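Local coordinates for DNA replication and repair protein RecF (Caldanaerobacter subterraneus subsp. tengcongensis, PDB 5Z69) that binds ATP, probably binds single-stranded DNA, and acts as a recombination mediator of the RecFOR pathway in bacterial DNA repair, at residues Ser167-Leu172 with Thr259-Tyr264; Asp323-Leu328 with Lys334-Lys339. All coordinates share one frame; numbering follows the deposited sequence.

Interaction 1 of 2, residues Ser167-Leu172 with Thr259-Tyr264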
loop_
_atom_site.group_PDB
_atom_site.type_symbol
_atom_site.label_atom_id
_atom_site.label_comp_id
_atom_site.label_asym_id
_atom_site.label_seq_id
_atom_site.Cartn_x
_atom_site.Cartn_y
_atom_site.Cartn_z
ATOM N N SER A 167 -6.249 -4.067 22.611
ATOM C CA SER A 167 -5.387 -4.443 23.731
ATOM C C SER A 167 -5.882 -5.725 24.391
ATOM O O SER A 167 -5.081 -6.611 24.720
ATOM C CB SER A 167 -5.309 -3.323 24.768
ATOM O OG SER A 167 -4.501 -3.727 25.863
ATOM N N ASN A 168 -7.199 -5.819 24.583
ATOM C CA ASN A 168 -7.801 -7.033 25.124
ATOM C C ASN A 168 -7.538 -8.236 24.222
ATOM O O ASN A 168 -7.228 -9.325 24.701
ATOM C CB ASN A 168 -9.304 -6.861 25.318
ATOM C CG ASN A 168 -9.641 -5.876 26.442
ATOM O OD1 ASN A 168 -8.806 -5.593 27.304
ATOM N ND2 ASN A 168 -10.860 -5.352 26.424
ATOM N N ARG A 169 -7.676 -8.040 22.916
ATOM C CA ARG A 169 -7.462 -9.142 22.002
ATOM C C ARG A 169 -6.013 -9.610 22.096
ATOM O O ARG A 169 -5.743 -10.807 22.161
ATOM C CB ARG A 169 -7.807 -8.760 20.560
ATOM C CG ARG A 169 -7.772 -9.973 19.607
ATOM C CD ARG A 169 -7.809 -9.563 18.157
ATOM N NE ARG A 169 -8.059 -10.678 17.243
ATOM C CZ ARG A 169 -7.115 -11.311 16.549
ATOM N NH1 ARG A 169 -5.837 -10.956 16.662
ATOM N NH2 ARG A 169 -7.452 -12.300 15.743
ATOM N N ASN A 170 -5.079 -8.666 22.124
ATOM C CA ASN A 170 -3.667 -9.027 22.148
ATOM C C ASN A 170 -3.236 -9.772 23.412
ATOM O O ASN A 170 -2.405 -10.676 23.363
ATOM C CB ASN A 170 -2.817 -7.780 21.962
ATOM C CG ASN A 170 -2.813 -7.317 20.527
ATOM O OD1 ASN A 170 -3.084 -8.109 19.620
ATOM N ND2 ASN A 170 -2.516 -6.044 20.305
ATOM N N SER A 171 -3.807 -9.400 24.546
ATOM C CA SER A 171 -3.466 -10.094 25.778
ATOM C C SER A 171 -4.142 -11.465 25.759
ATOM O O SER A 171 -3.586 -12.442 26.262
ATOM C CB SER A 171 -3.863 -9.272 27.010
ATOM O OG SER A 171 -5.260 -9.117 27.105
ATOM N N LEU A 172 -5.321 -11.539 25.144
ATOM C CA LEU A 172 -5.989 -12.822 24.962
ATOM C C LEU A 172 -5.111 -13.754 24.130
ATOM O O LEU A 172 -5.044 -14.950 24.404
ATOM C CB LEU A 172 -7.354 -12.654 24.289
ATOM C CG LEU A 172 -8.156 -13.949 24.116
ATOM C CD1 LEU A 172 -8.441 -14.576 25.477
ATOM C CD2 LEU A 172 -9.454 -13.710 23.357
ATOM N N THR A 259 -3.447 -17.760 12.950
ATOM C CA THR A 259 -2.164 -18.430 13.128
ATOM C C THR A 259 -1.035 -17.431 13.160
ATOM O O THR A 259 -0.171 -17.483 14.029
ATOM C CB THR A 259 -1.896 -19.444 12.004
ATOM O OG1 THR A 259 -2.912 -20.450 12.033
ATOM C CG2 THR A 259 -0.514 -20.091 12.172
ATOM N N LEU A 260 -1.049 -16.510 12.210
ATOM C CA LEU A 260 -0.044 -15.458 12.174
ATOM C C LEU A 260 -0.032 -14.644 13.469
ATOM O O LEU A 260 1.038 -14.335 14.010
ATOM C CB LEU A 260 -0.282 -14.524 10.990
ATOM C CG LEU A 260 0.707 -13.360 10.959
ATOM C CD1 LEU A 260 1.951 -13.738 10.170
ATOM C CD2 LEU A 260 0.061 -12.102 10.400
ATOM N N ASP A 261 -1.222 -14.306 13.965
ATOM C CA ASP A 261 -1.325 -13.468 15.166
ATOM C C ASP A 261 -0.806 -14.200 16.404
ATOM O O ASP A 261 -0.188 -13.600 17.293
ATOM C CB ASP A 261 -2.774 -13.017 15.370
ATOM C CG ASP A 261 -3.214 -11.978 14.335
ATOM O OD1 ASP A 261 -2.347 -11.445 13.601
ATOM O OD2 ASP A 261 -4.423 -11.686 14.261
ATOM N N LEU A 262 -1.046 -15.505 16.455
ATOM C CA LEU A 262 -0.537 -16.320 17.552
ATOM C C LEU A 262 0.983 -16.379 17.523
ATOM O O LEU A 262 1.626 -16.472 18.561
ATOM C CB LEU A 262 -1.121 -17.727 17.482
ATOM C CG LEU A 262 -2.563 -17.758 17.979
ATOM C CD1 LEU A 262 -3.161 -19.102 17.713
ATOM C CD2 LEU A 262 -2.619 -17.427 19.471
ATOM N N LYS A 263 1.557 -16.311 16.327
ATOM C CA LYS A 263 3.005 -16.366 16.199
ATOM C C LYS A 263 3.662 -15.086 16.679
ATOM O O LYS A 263 4.659 -15.124 17.398
ATOM C CB LYS A 263 3.409 -16.635 14.753
ATOM C CG LYS A 263 4.896 -16.530 14.531
ATOM C CD LYS A 263 5.256 -16.745 13.064
ATOM C CE LYS A 263 4.939 -18.162 12.576
ATOM N NZ LYS A 263 3.625 -18.268 11.861
ATOM N N TYR A 264 3.097 -13.947 16.294
ATOM C CA TYR A 264 3.710 -12.667 16.610
ATOM C C TYR A 264 3.147 -12.044 17.885
ATOM O O TYR A 264 3.665 -11.031 18.363
ATOM C CB TYR A 264 3.545 -11.709 15.433
ATOM C CG TYR A 264 4.457 -12.055 14.281
ATOM C CD1 TYR A 264 5.749 -11.550 14.224
ATOM C CD2 TYR A 264 4.033 -12.906 13.261
ATOM C CE1 TYR A 264 6.593 -11.871 13.187
ATOM C CE2 TYR A 264 4.875 -13.234 12.210
ATOM C CZ TYR A 264 6.152 -12.713 12.181
ATOM O OH TYR A 264 7.001 -13.020 11.152
#

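Interaction 2 of 2, residues Asp323-Leu328 with Lys334-Lys339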
loop_
_atom_site.group_PDB
_atom_site.type_symbol
_atom_site.label_atom_id
_atom_site.label_comp_id
_atom_site.label_asym_id
_atom_site.label_seq_id
_atom_site.Cartn_x
_atom_site.Cartn_y
_atom_site.Cartn_z
ATOM N N ASP A 323 9.967 27.879 14.758
ATOM C CA ASP A 323 11.224 27.816 14.022
ATOM C C ASP A 323 10.970 27.539 12.544
ATOM O O ASP A 323 11.605 26.681 11.945
ATOM C CB ASP A 323 12.145 26.747 14.633
ATOM C CG ASP A 323 13.532 26.740 14.016
ATOM O OD1 ASP A 323 13.970 27.800 13.510
ATOM O OD2 ASP A 323 14.181 25.668 14.030
ATOM N N VAL A 324 10.025 28.271 11.964
ATOM C CA VAL A 324 9.653 28.053 10.575
ATOM C C VAL A 324 9.696 29.386 9.828
ATOM O O VAL A 324 9.389 29.471 8.642
ATOM C CB VAL A 324 8.254 27.370 10.473
ATOM C CG1 VAL A 324 7.129 28.321 10.867
ATOM C CG2 VAL A 324 8.024 26.770 9.092
ATOM N N MET A 325 10.129 30.429 10.525
ATOM C CA MET A 325 10.170 31.760 9.935
ATOM C C MET A 325 11.598 32.211 9.637
ATOM O O MET A 325 11.817 33.347 9.234
ATOM C CB MET A 325 9.480 32.774 10.851
ATOM C CG MET A 325 8.468 33.671 10.143
ATOM S SD MET A 325 7.194 32.715 9.284
ATOM C CE MET A 325 6.178 34.045 8.641
ATOM N N SER A 326 12.568 31.328 9.842
ATOM C CA SER A 326 13.934 31.607 9.423
ATOM C C SER A 326 14.023 31.410 7.905
ATOM O O SER A 326 13.010 31.136 7.269
ATOM C CB SER A 326 14.918 30.708 10.176
ATOM O OG SER A 326 14.321 29.462 10.501
ATOM N N GLU A 327 15.224 31.525 7.333
ATOM C CA GLU A 327 15.457 31.410 5.879
ATOM C C GLU A 327 14.621 32.412 5.070
ATOM O O GLU A 327 14.765 33.642 5.190
ATOM C CB GLU A 327 15.148 29.997 5.344
ATOM C CG GLU A 327 15.116 28.855 6.375
ATOM C CD GLU A 327 13.797 28.094 6.350
ATOM O OE1 GLU A 327 13.046 28.160 7.353
ATOM O OE2 GLU A 327 13.512 27.444 5.316
ATOM N N LEU A 328 13.780 31.851 4.202
ATOM C CA LEU A 328 12.643 32.545 3.593
ATOM C C LEU A 328 12.860 33.831 2.811
ATOM O O LEU A 328 12.531 34.903 3.342
ATOM C CB LEU A 328 11.623 32.845 4.705
ATOM C CG LEU A 328 10.778 31.704 5.272
ATOM C CD1 LEU A 328 9.421 32.238 5.673
ATOM C CD2 LEU A 328 10.661 30.571 4.255
ATOM N N LYS A 334 6.199 37.118 2.441
ATOM C CA LYS A 334 5.120 38.053 2.148
ATOM C C LYS A 334 3.794 37.326 2.000
ATOM O O LYS A 334 2.729 37.884 2.263
ATOM C CB LYS A 334 5.446 38.835 0.874
ATOM C CG LYS A 334 4.673 40.121 0.700
ATOM C CD LYS A 334 5.312 40.974 -0.383
ATOM C CE LYS A 334 5.288 40.271 -1.730
ATOM N NZ LYS A 334 6.022 41.040 -2.776
ATOM N N TYR A 335 3.887 36.050 1.644
ATOM C CA TYR A 335 2.752 35.168 1.410
ATOM C C TYR A 335 2.153 34.601 2.706
ATOM O O TYR A 335 0.929 34.521 2.870
ATOM C CB TYR A 335 3.219 34.040 0.493
ATOM C CG TYR A 335 2.232 32.932 0.220
ATOM C CD1 TYR A 335 1.244 33.079 -0.742
ATOM C CD2 TYR A 335 2.322 31.715 0.892
ATOM C CE1 TYR A 335 0.352 32.054 -1.010
ATOM C CE2 TYR A 335 1.434 30.686 0.632
ATOM C CZ TYR A 335 0.452 30.861 -0.321
ATOM O OH TYR A 335 -0.439 29.848 -0.590
ATOM N N ILE A 336 3.033 34.233 3.630
ATOM C CA ILE A 336 2.629 33.596 4.871
ATOM C C ILE A 336 2.282 34.588 5.997
ATOM O O ILE A 336 1.272 34.430 6.679
ATOM C CB ILE A 336 3.723 32.634 5.342
ATOM C CG1 ILE A 336 3.485 32.240 6.781
ATOM C CG2 ILE A 336 5.100 33.250 5.219
ATOM C CD1 ILE A 336 3.896 30.863 6.997
ATOM N N LEU A 337 3.101 35.621 6.161
ATOM C CA LEU A 337 2.912 36.613 7.221
ATOM C C LEU A 337 1.648 37.469 7.031
ATOM O O LEU A 337 1.171 38.121 7.965
ATOM C CB LEU A 337 4.145 37.516 7.298
ATOM C CG LEU A 337 4.171 38.611 8.361
ATOM C CD1 LEU A 337 3.993 38.017 9.752
ATOM C CD2 LEU A 337 5.469 39.395 8.272
ATOM N N LYS A 338 1.109 37.464 5.818
ATOM C CA LYS A 338 -0.121 38.188 5.514
ATOM C C LYS A 338 -1.280 37.213 5.618
ATOM O O LYS A 338 -2.401 37.592 5.941
ATOM C CB LYS A 338 -0.063 38.822 4.114
ATOM C CG LYS A 338 -0.981 40.032 3.930
ATOM N N LYS A 339 -0.994 35.951 5.337
ATOM C CA LYS A 339 -1.931 34.874 5.625
ATOM C C LYS A 339 -2.262 34.769 7.133
ATOM O O LYS A 339 -3.306 34.233 7.499
ATOM C CB LYS A 339 -1.366 33.548 5.111
ATOM C CG LYS A 339 -2.108 32.292 5.576
ATOM C CD LYS A 339 -3.552 32.282 5.087
ATOM C CE LYS A 339 -4.292 31.034 5.546
ATOM N NZ LYS A 339 -5.384 30.668 4.591
#

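Interaction 1 of 2, residues Ser167-Leu172 with Thr259-Tyr264
Arg169 sets off with CG anti to the backbone nitrogen (chi1 -172°) and then runs extended from CG to NE, which carries the guanidinium from a base facing past helix 258-264 to a point beside it. Asp261 starts from a base already directed at helix 153-177, with CG beside its own backbone nitrogen. The two groups meet in one charged bond: Arg169 NH1 donates to Asp261 OD2 at 2.9 Å, in a salt bridge. The N-H...O angle of 142° is well short of straight, and the planes of guanidinium and carboxylate stand 87° apart, with the donor approaching OD2 from above the carboxylate plane, so a single oxygen is engaged rather than a flat two-pronged pair. Arg169 NH2 lies a looser 3.4 Å from the same Asp261 OD2. Both residues are buried, and each is fixed from a second direction. Arg169 NE forms a salt bridge with Asp190 of helix 186-222, and NH1 also bonds to Thr267 OG1; Asp261 OD1 accepts from Gln268 N just after its helix. Replacing Arg169 by an alanine would probably leave the buried carboxylate of Asp261, and that of Asp190, without their shared positive mate and weaken the tie between the three helices. Helix 258-264 also meets the second subunit, where Tyr264 OH bonds to Glu228 OE2 of that chain. A buried arginine paired with acids of two neighbouring helices is a polar cross-link within a helical bundle, here in the helical arm of RecF, far from the nucleotide.

Interaction 2 of 2, residues Asp323-Leu328 with Lys334-Lys339
Met325 and Ile336 reach toward each other tip to tip, and the terminal methyl of the methionine does the touching. Met325 CE sits evenly against both branches at the beta carbon of Ile336, 3.7 Å from CG2 and an equal 3.7 Å from CG1. The same methyl rests more loosely beside the next residue, with Met325 CE 4.2 Å from Leu337 CB. Leu328 adds a marginal touch from farther along the loop, its CD1 lying 4.5 Å from Ile336 CG2. The methionine chain bends at chi2 (56°) and then straightens through the sulfur, which projects CE across a backbone separation of 9.1 Å between Met325 CA and Leu337 CA. On the other side Ile336 holds CG1 anti to its backbone nitrogen, and both CG1 and CG2 are presented to the approaching methyl. The contact is purely apolar. The loop 323-328 follows strand 318-321, and its sequence fits the end of a Walker B motif running into the D-loop of an ABC-type ATPase; Asp323, at its start, touches the bound ATP analogue, whereas the Met325 side chain is about 10 Å from it. The partner is the short helix 336-339, held by a weak hydrogen bond from Lys339 N to Tyr335 O (3.4 Å). The buried methionine also packs on Ile347 of strand 345-349 and on Val355. The loop is anchored at two points: Asp323 N bonds to Thr348 OG1, and Glu327 OE2 forms a salt bridge with Arg295 of helix 291-313.

Overall arrangement
From the N terminus, the chain first builds several strands of the ATPase head and its nucleotide-binding loop, then enters the helical arm. Interaction 1 closes a long, mostly helical excursion there: 86 residues, including helix 186-222 and strand 227-232, lie between segments 167-172 and 259-264. The chain then returns to the head through helix 291-313 and strand 318-321. Interaction 2 closes a short loop of five intervening residues, tying the loop after that strand to helix 336-339, past the intervening helix 331-334. The two loops follow in series, neither nested nor crossed. The centres of interactions 1 and 2 lie about 48 Å apart, on opposite sides of the chain's centre, and the two do not touch.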